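Local coordinates for DNA polymerase (Bacillus phage phi29, PDB 2PY5), which replicates the phage genome by protein-primed, highly processive strand-displacement DNA synthesis and proofreads through its 3'-5' exonuclease activity, at residues 273-278 / 350-355; 217-222 / 425-430; 27-32 / 48-53. The protein carries 2 engineered substitutions. All coordinates share one frame; numbering follows the deposited sequence. Where two conformers were deposited one is given.

Contact 1. Residues 273-278 / 350-355. With EDO (1,2-ethanediol), chain V.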
# COMPACT_ATOMS: atom_id res chain seq x y z
N GLY F 273 29.69 1.06 20.53
CA GLY F 273 29.97 2.47 20.56
C GLY F 273 29.64 3.17 19.27
O GLY F 273 28.70 2.78 18.57
N LYS F 274 30.40 4.23 18.98
CA LYS F 274 30.19 5.07 17.80
C LYS F 274 30.92 4.49 16.59
O LYS F 274 32.10 4.12 16.69
CB LYS F 274 30.71 6.49 18.07
CG LYS F 274 30.38 7.52 17.00
CD LYS F 274 31.00 8.87 17.36
CE LYS F 274 30.53 10.01 16.50
NZ LYS F 274 31.18 10.04 15.16
N TYR F 275 30.22 4.44 15.46
CA TYR F 275 30.81 4.01 14.18
C TYR F 275 32.10 4.79 13.87
O TYR F 275 32.14 6.01 14.03
CB TYR F 275 29.81 4.26 13.06
CG TYR F 275 30.31 4.07 11.66
CD1 TYR F 275 30.46 2.79 11.11
CD2 TYR F 275 30.56 5.16 10.86
CE1 TYR F 275 30.89 2.62 9.81
CE2 TYR F 275 31.00 5.01 9.56
CZ TYR F 275 31.15 3.73 9.03
OH TYR F 275 31.57 3.56 7.73
N VAL F 276 33.13 4.06 13.45
CA VAL F 276 34.38 4.63 12.91
C VAL F 276 34.36 4.43 11.40
O VAL F 276 34.07 3.32 10.91
CB VAL F 276 35.64 4.00 13.52
CG1 VAL F 276 36.92 4.55 12.85
CG2 VAL F 276 35.68 4.26 15.04
N TRP F 277 34.60 5.51 10.66
CA TRP F 277 34.62 5.49 9.19
C TRP F 277 35.39 4.31 8.66
O TRP F 277 36.54 4.07 9.04
CB TRP F 277 35.24 6.79 8.65
CG TRP F 277 35.51 6.81 7.13
CD1 TRP F 277 36.71 6.98 6.53
CD2 TRP F 277 34.55 6.68 6.07
NE1 TRP F 277 36.57 6.95 5.16
CE2 TRP F 277 35.26 6.77 4.86
CE3 TRP F 277 33.17 6.49 6.04
CZ2 TRP F 277 34.63 6.67 3.61
CZ3 TRP F 277 32.55 6.38 4.80
CH2 TRP F 277 33.28 6.48 3.61
N ASP F 278 34.73 3.59 7.74
CA ASP F 278 35.34 2.46 7.06
C ASP F 278 34.96 2.61 5.59
O ASP F 278 33.81 2.41 5.23
CB ASP F 278 34.81 1.15 7.66
CG ASP F 278 35.47 -0.09 7.08
OD1 ASP F 278 36.09 -0.01 6.00
OD2 ASP F 278 35.37 -1.14 7.74
N GLY F 350 26.15 -0.55 16.84
CA GLY F 350 25.52 -0.50 15.54
C GLY F 350 25.98 -1.60 14.60
O GLY F 350 26.62 -2.57 15.03
N LEU F 351 25.64 -1.42 13.34
CA LEU F 351 26.01 -2.35 12.27
C LEU F 351 26.50 -1.56 11.08
O LEU F 351 25.92 -0.54 10.72
CB LEU F 351 24.82 -3.22 11.81
CG LEU F 351 23.95 -3.94 12.85
CD1 LEU F 351 22.84 -3.02 13.32
CD2 LEU F 351 23.35 -5.22 12.25
N LYS F 352 27.59 -2.02 10.47
CA LYS F 352 28.10 -1.37 9.25
C LYS F 352 28.03 -2.31 8.06
O LYS F 352 28.06 -3.55 8.21
CB LYS F 352 29.50 -0.80 9.44
CG LYS F 352 30.56 -1.82 9.77
CD LYS F 352 31.93 -1.19 9.93
CE LYS F 352 32.98 -2.24 10.13
NZ LYS F 352 34.37 -1.63 10.33
N PHE F 353 27.88 -1.72 6.88
CA PHE F 353 27.60 -2.47 5.66
C PHE F 353 28.50 -2.05 4.51
O PHE F 353 28.73 -0.87 4.28
CB PHE F 353 26.15 -2.23 5.19
CG PHE F 353 25.12 -2.54 6.23
CD1 PHE F 353 24.75 -1.59 7.15
CD2 PHE F 353 24.53 -3.79 6.29
CE1 PHE F 353 23.81 -1.86 8.13
CE2 PHE F 353 23.58 -4.05 7.28
CZ PHE F 353 23.25 -3.07 8.19
N LYS F 354 28.91 -3.04 3.73
CA LYS F 354 29.39 -2.78 2.38
C LYS F 354 28.30 -2.10 1.58
O LYS F 354 27.11 -2.21 1.90
CB LYS F 354 29.83 -4.07 1.70
CG LYS F 354 30.85 -4.86 2.47
CD LYS F 354 31.36 -6.07 1.71
CE LYS F 354 30.49 -7.27 1.90
NZ LYS F 354 31.28 -8.51 1.59
N ALA F 355 28.69 -1.42 0.51
CA ALA F 355 27.72 -0.69 -0.27
C ALA F 355 28.16 -0.44 -1.69
O ALA F 355 29.37 -0.40 -2.00
CB ALA F 355 27.41 0.64 0.43
C1 EDO V . 36.27 -5.00 8.49
O1 EDO V . 36.97 -5.94 7.66
C2 EDO V . 36.93 -3.64 8.43
O2 EDO V . 36.96 -3.14 7.08
O HOH W 1 34.68 0.85 11.65
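Two groups grip OD2 of Asp-278. NZ of Lys-352 forms a salt bridge with Asp-278 OD2 at 2.8 Å. O2 of a 1,2-ethanediol, probably taken up from the crystallisation liquor, donates a hydrogen bond to Asp-278 OD2 at 2.6 Å. The contact joins strand 340-356, in an antiparallel sheet of the polymerisation region, to the loop between strands 267-272 and 283-294. This part of the fold is consistent with the TPR1 insertion of protein-primed B-family polymerases. Lys-352 uses the anti lone pair of OD2, on the side away from OD1. The other oxygen, OD1, is bonded within the loop to Asp-280 N. CG of Lys-352 sits between the backbone N and the carbonyl carbon (chi1 62°). From there the extended chain crosses Tyr-275 at about a right angle. CB of Lys-352 approaches CE1 of Tyr-275 obliquely, at 3.7 Å. Tyr-275 OH accepts a hydrogen bond from Asp-278 N at 3.2 Å and has its main partner in Tyr-281 O. The Tyr-275 ring also stacks on His-284. A water gives the ammonium group a second link to the loop: it accepts from Lys-352 NZ at 2.8 Å and donates to Val-276 O at 2.6 Å.

Contact 2. Residues 217-222 / 425-430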
# COMPACT_ATOMS: atom_id res chain seq x y z
N GLY F 217 18.12 -12.12 15.13
CA GLY F 217 18.53 -11.05 16.06
C GLY F 217 19.08 -9.84 15.34
O GLY F 217 18.78 -8.69 15.69
N LEU F 218 19.89 -10.08 14.31
CA LEU F 218 20.44 -8.97 13.55
C LEU F 218 19.36 -8.30 12.74
O LEU F 218 19.34 -7.07 12.63
CB LEU F 218 21.59 -9.41 12.63
CG LEU F 218 22.90 -9.75 13.35
CD1 LEU F 218 23.97 -10.05 12.30
CD2 LEU F 218 23.36 -8.62 14.29
N ASP F 219 18.47 -9.09 12.14
CA ASP F 219 17.37 -8.52 11.37
C ASP F 219 16.52 -7.59 12.24
O ASP F 219 16.09 -6.55 11.79
CB ASP F 219 16.48 -9.61 10.76
CG ASP F 219 15.52 -9.05 9.76
OD1 ASP F 219 14.33 -8.92 10.10
OD2 ASP F 219 15.99 -8.68 8.64
N LYS F 220 16.25 -8.01 13.48
CA LYS F 220 15.46 -7.22 14.41
C LYS F 220 16.11 -5.85 14.68
O LYS F 220 15.43 -4.84 14.68
CB LYS F 220 15.25 -7.99 15.72
CG LYS F 220 14.38 -7.28 16.73
CD LYS F 220 13.97 -8.22 17.89
N GLU F 221 17.43 -5.84 14.87
CA GLU F 221 18.16 -4.56 15.05
C GLU F 221 18.07 -3.67 13.83
O GLU F 221 17.79 -2.47 13.93
CB GLU F 221 19.64 -4.81 15.42
CG GLU F 221 19.83 -5.50 16.75
CD GLU F 221 21.27 -5.53 17.21
OE1 GLU F 221 21.50 -5.91 18.38
OE2 GLU F 221 22.18 -5.15 16.43
N VAL F 222 18.29 -4.25 12.65
CA VAL F 222 18.17 -3.50 11.41
C VAL F 222 16.77 -2.88 11.31
O VAL F 222 16.61 -1.73 10.93
CB VAL F 222 18.49 -4.37 10.17
CG1 VAL F 222 18.27 -3.60 8.86
CG2 VAL F 222 19.95 -4.89 10.24
N VAL F 425 14.60 -11.32 3.98
CA VAL F 425 15.01 -11.07 2.62
C VAL F 425 16.32 -10.28 2.76
O VAL F 425 17.38 -10.90 2.84
CB VAL F 425 13.91 -10.36 1.79
CG1 VAL F 425 14.40 -10.11 0.39
CG2 VAL F 425 12.58 -11.19 1.77
N TYR F 426 16.26 -8.96 2.83
CA TYR F 426 17.48 -8.16 3.13
C TYR F 426 17.07 -6.79 3.61
O TYR F 426 17.02 -5.80 2.89
CB TYR F 426 18.46 -8.11 1.93
CG TYR F 426 19.81 -7.58 2.36
CD1 TYR F 426 20.70 -8.40 3.07
CD2 TYR F 426 20.20 -6.28 2.09
CE1 TYR F 426 21.95 -7.90 3.48
CE2 TYR F 426 21.44 -5.80 2.52
CZ TYR F 426 22.29 -6.62 3.23
OH TYR F 426 23.52 -6.13 3.65
N THR F 427 16.71 -6.76 4.89
CA THR F 427 16.10 -5.57 5.49
C THR F 427 16.97 -4.30 5.40
O THR F 427 16.41 -3.21 5.24
CB THR F 427 15.66 -5.88 6.94
OG1 THR F 427 14.84 -7.06 6.92
CG2 THR F 427 14.88 -4.71 7.56
N PRO F 428 18.32 -4.41 5.45
CA PRO F 428 19.09 -3.16 5.32
C PRO F 428 18.76 -2.39 4.03
O PRO F 428 18.81 -1.18 4.00
CB PRO F 428 20.54 -3.66 5.28
CG PRO F 428 20.50 -4.92 6.06
CD PRO F 428 19.22 -5.56 5.70
N MET F 429 18.46 -3.12 2.94
CA MET F 429 18.15 -2.46 1.69
C MET F 429 16.89 -1.61 1.81
O MET F 429 16.84 -0.48 1.32
CB MET F 429 18.02 -3.49 0.56
CG MET F 429 17.81 -2.97 -0.82
SD MET F 429 19.12 -1.87 -1.37
CE MET F 429 20.39 -2.90 -2.09
N GLY F 430 15.87 -2.14 2.48
CA GLY F 430 14.66 -1.36 2.73
C GLY F 430 14.94 -0.13 3.58
O GLY F 430 14.47 0.98 3.29
O HOH W 2 17.75 -8.80 6.65
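Helix 216-223 packs here against the start of helix 427-447. The first helix belongs to the region between the exonuclease and polymerisation parts, which takes part in DNA binding, in coordinating synthesis with degradation, and in binding the terminal protein. The second belongs to the polymerisation region. All four touching residues are buried.

The polar half of the contact centres on Asp-219. Its CB does not point straight at helix 427-447, but CG lies anti to the backbone N (chi1 -169°) and the carboxylate reaches Thr-427. Thr-427 OG1 donates a hydrogen bond of 2.6 Å to Asp-219 OD2, on the syn side of that oxygen. The two side chains meet at about a right angle. A water makes a second route between the same residues. It donates to Asp-219 OD2 at 2.7 Å and accepts from Thr-427 N at 2.9 Å. The hydroxyl is tied to that carboxylate oxygen directly and the backbone NH through the water.

The apolar half lies one turn further along helix 216-223. Val-222 CG1 points into the angle between Thr-427 and Pro-428. Val-222 CG1 comes within 3.5 Å of Pro-428 N and lies 3.8 Å from both Thr-427 CG2 and Pro-428 CG. The proline in turn covers Tyr-426, with its CD over the centre of the phenol ring. Tyr-426 OH is bonded to Gly-266 O.

The other carboxylate oxygen, Asp-219 OD1, forms a salt bridge with Arg-223 NH2 in the next turn. The buried carboxylate thus receives bonds from a hydroxyl, a water and a guanidinium group. These partners would be expected to favour its ionised form.

Contact 3. Residues 27-32 / 48-53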
# COMPACT_ATOMS: atom_id res chain seq x y z
N TYR F 27 -24.00 -14.52 -5.88
CA TYR F 27 -22.62 -14.87 -6.19
C TYR F 27 -22.43 -14.83 -7.70
O TYR F 27 -23.39 -14.99 -8.46
CB TYR F 27 -22.26 -16.27 -5.67
CG TYR F 27 -22.88 -17.42 -6.46
CD1 TYR F 27 -22.32 -17.86 -7.67
CD2 TYR F 27 -24.04 -18.05 -6.02
CE1 TYR F 27 -22.89 -18.92 -8.39
CE2 TYR F 27 -24.60 -19.11 -6.74
CZ TYR F 27 -24.02 -19.53 -7.93
OH TYR F 27 -24.58 -20.57 -8.66
N GLY F 28 -21.18 -14.68 -8.11
CA GLY F 28 -20.81 -14.84 -9.50
C GLY F 28 -19.45 -15.49 -9.54
O GLY F 28 -18.59 -15.21 -8.69
N TYR F 29 -19.25 -16.37 -10.52
CA TYR F 29 -17.91 -16.85 -10.90
C TYR F 29 -17.72 -16.80 -12.39
O TYR F 29 -18.67 -16.96 -13.13
CB TYR F 29 -17.60 -18.25 -10.34
CG TYR F 29 -18.42 -19.40 -10.89
CD1 TYR F 29 -18.17 -19.92 -12.18
CD2 TYR F 29 -19.41 -20.00 -10.13
CE1 TYR F 29 -18.90 -20.99 -12.69
CE2 TYR F 29 -20.14 -21.07 -10.63
CZ TYR F 29 -19.87 -21.56 -11.91
OH TYR F 29 -20.60 -22.62 -12.43
N MET F 30 -16.48 -16.57 -12.82
CA MET F 30 -16.15 -16.49 -14.24
C MET F 30 -14.74 -17.04 -14.45
O MET F 30 -13.81 -16.63 -13.78
CB MET F 30 -16.22 -15.03 -14.74
CG MET F 30 -15.82 -14.87 -16.20
SD MET F 30 -16.09 -13.22 -16.87
CE MET F 30 -17.85 -13.24 -17.15
N ASN F 31 -14.61 -17.98 -15.41
CA ASN F 31 -13.33 -18.60 -15.77
C ASN F 31 -12.43 -17.51 -16.38
O ASN F 31 -12.79 -16.89 -17.37
CB ASN F 31 -13.64 -19.73 -16.76
CG ASN F 31 -12.44 -20.59 -17.11
OD1 ASN F 31 -12.61 -21.77 -17.45
ND2 ASN F 31 -11.27 -20.03 -17.08
N ILE F 32 -11.30 -17.28 -15.73
CA ILE F 32 -10.36 -16.21 -16.10
C ILE F 32 -9.78 -16.43 -17.49
O ILE F 32 -9.47 -15.46 -18.21
CB ILE F 32 -9.23 -16.12 -15.03
CG1 ILE F 32 -9.80 -15.55 -13.74
CG2 ILE F 32 -8.04 -15.27 -15.49
CD1 ILE F 32 -8.86 -15.64 -12.53
N MET F 48 -20.98 -22.73 -2.83
CA MET F 48 -19.99 -23.53 -2.08
C MET F 48 -19.96 -25.00 -2.53
O MET F 48 -18.91 -25.64 -2.52
CB MET F 48 -20.23 -23.42 -0.57
CG MET F 48 -19.95 -22.04 -0.04
SD MET F 48 -18.25 -21.46 -0.32
CE MET F 48 -17.28 -22.69 0.57
N ALA F 49 -21.11 -25.56 -2.92
CA ALA F 49 -21.11 -26.90 -3.50
C ALA F 49 -20.19 -26.94 -4.74
O ALA F 49 -19.43 -27.88 -4.91
CB ALA F 49 -22.54 -27.34 -3.87
N TRP F 50 -20.25 -25.89 -5.56
CA TRP F 50 -19.40 -25.75 -6.72
C TRP F 50 -17.92 -25.61 -6.30
O TRP F 50 -17.04 -26.30 -6.85
CB TRP F 50 -19.86 -24.55 -7.57
CG TRP F 50 -18.91 -24.19 -8.67
CD1 TRP F 50 -18.81 -24.80 -9.90
CD2 TRP F 50 -17.93 -23.14 -8.66
NE1 TRP F 50 -17.81 -24.20 -10.63
CE2 TRP F 50 -17.26 -23.18 -9.90
CE3 TRP F 50 -17.54 -22.18 -7.71
CZ2 TRP F 50 -16.24 -22.29 -10.22
CZ3 TRP F 50 -16.52 -21.29 -8.04
CH2 TRP F 50 -15.89 -21.35 -9.30
N VAL F 51 -17.67 -24.75 -5.32
CA VAL F 51 -16.31 -24.57 -4.78
C VAL F 51 -15.71 -25.92 -4.39
O VAL F 51 -14.55 -26.20 -4.68
CB VAL F 51 -16.30 -23.65 -3.54
CG1 VAL F 51 -14.92 -23.66 -2.86
CG2 VAL F 51 -16.74 -22.23 -3.89
N LEU F 52 -16.50 -26.77 -3.74
CA LEU F 52 -15.95 -28.01 -3.21
C LEU F 52 -15.60 -29.00 -4.30
O LEU F 52 -14.71 -29.83 -4.11
CB LEU F 52 -16.87 -28.64 -2.18
CG LEU F 52 -17.15 -27.85 -0.91
CD1 LEU F 52 -18.01 -28.69 0.06
CD2 LEU F 52 -15.89 -27.36 -0.23
N LYS F 53 -16.27 -28.89 -5.44
CA LYS F 53 -16.07 -29.82 -6.54
C LYS F 53 -15.12 -29.32 -7.62
O LYS F 53 -14.55 -30.14 -8.36
CB LYS F 53 -17.41 -30.17 -7.19
CG LYS F 53 -18.16 -31.26 -6.49
CD LYS F 53 -19.46 -31.57 -7.21
CE LYS F 53 -20.04 -32.90 -6.79
NZ LYS F 53 -21.44 -33.06 -7.28
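The rings of Tyr-29 and Trp-50 stack face to face. The centroid of the phenol ring and that of the indole six-membered ring are 3.8 Å apart, with the planes at 0°. The stack is slightly offset (parallel-displaced), and Trp-50 CH2 lies 3.6 Å from Tyr-29 CG. Trp-50 CZ2 lies equally close to Tyr-29 CD1. Toward the other end, Tyr-29 CZ lies above the NE1-CE2 bond of Trp-50, 3.6 Å from Trp-50 NE1. The overlap therefore spreads across much of the indole. The two side chains come in at an oblique angle to each other.

Each ring is brought there by its first torsion. Tyr-29 has CG between its backbone N and carbonyl carbon (chi1 67°). Trp-50 has CG anti to its backbone N (chi1 171°), which extends the indole from the helix toward the strand.

The contact joins helix 44-54 to strand 24-31 of the mixed sheet of the 3'-5' exonuclease domain, which has the RNase H-like fold of DnaQ-type exonucleases. Strand 24-31, which carries Tyr-29, runs between strands 8-15 and 38-41.

Around the stack, Tyr-9 meets the indole of Trp-50 edge to face. Phe-47, from the same helix, meets that indole with the planes at about 45°. Cys-11 and Lys-39, from the two adjoining strands, touch Tyr-29. Backbone bonds hold the strand in place: Tyr-29 pairs with Lys-39, and Met-30 with Ser-10. Gly-28 pairs with Ala-12, an engineered residue at a position essential for exonucleolysis. Val-51 O of the helix is hydrogen-bonded to Thr-117 OG1 of strand 113-121.

How the contacts relate
Contact 3 closes first along the chain, within the exonuclease region. Contact 1 is nested inside the long loop that contact 2 closes. Contacts 1 and 2 have centres 15 Å apart and touch through strand 340-356. Leu-351 packs on helix 216-223, and Phe-353 on Tyr-426 and Pro-428 at the start of helix 427-447, with Phe-353 CE2 3.4 Å from Pro-428 CG. The side chain of Lys-352, between them in sequence, serves contact 1. One strand thus joins the surface loop to the buried helix pair. Contact 3 lies about 56 Å from contact 1 and about 42 Å from contact 2, centre to centre, in keeping with the separation of the exonuclease domain from the polymerising part and the connecting region.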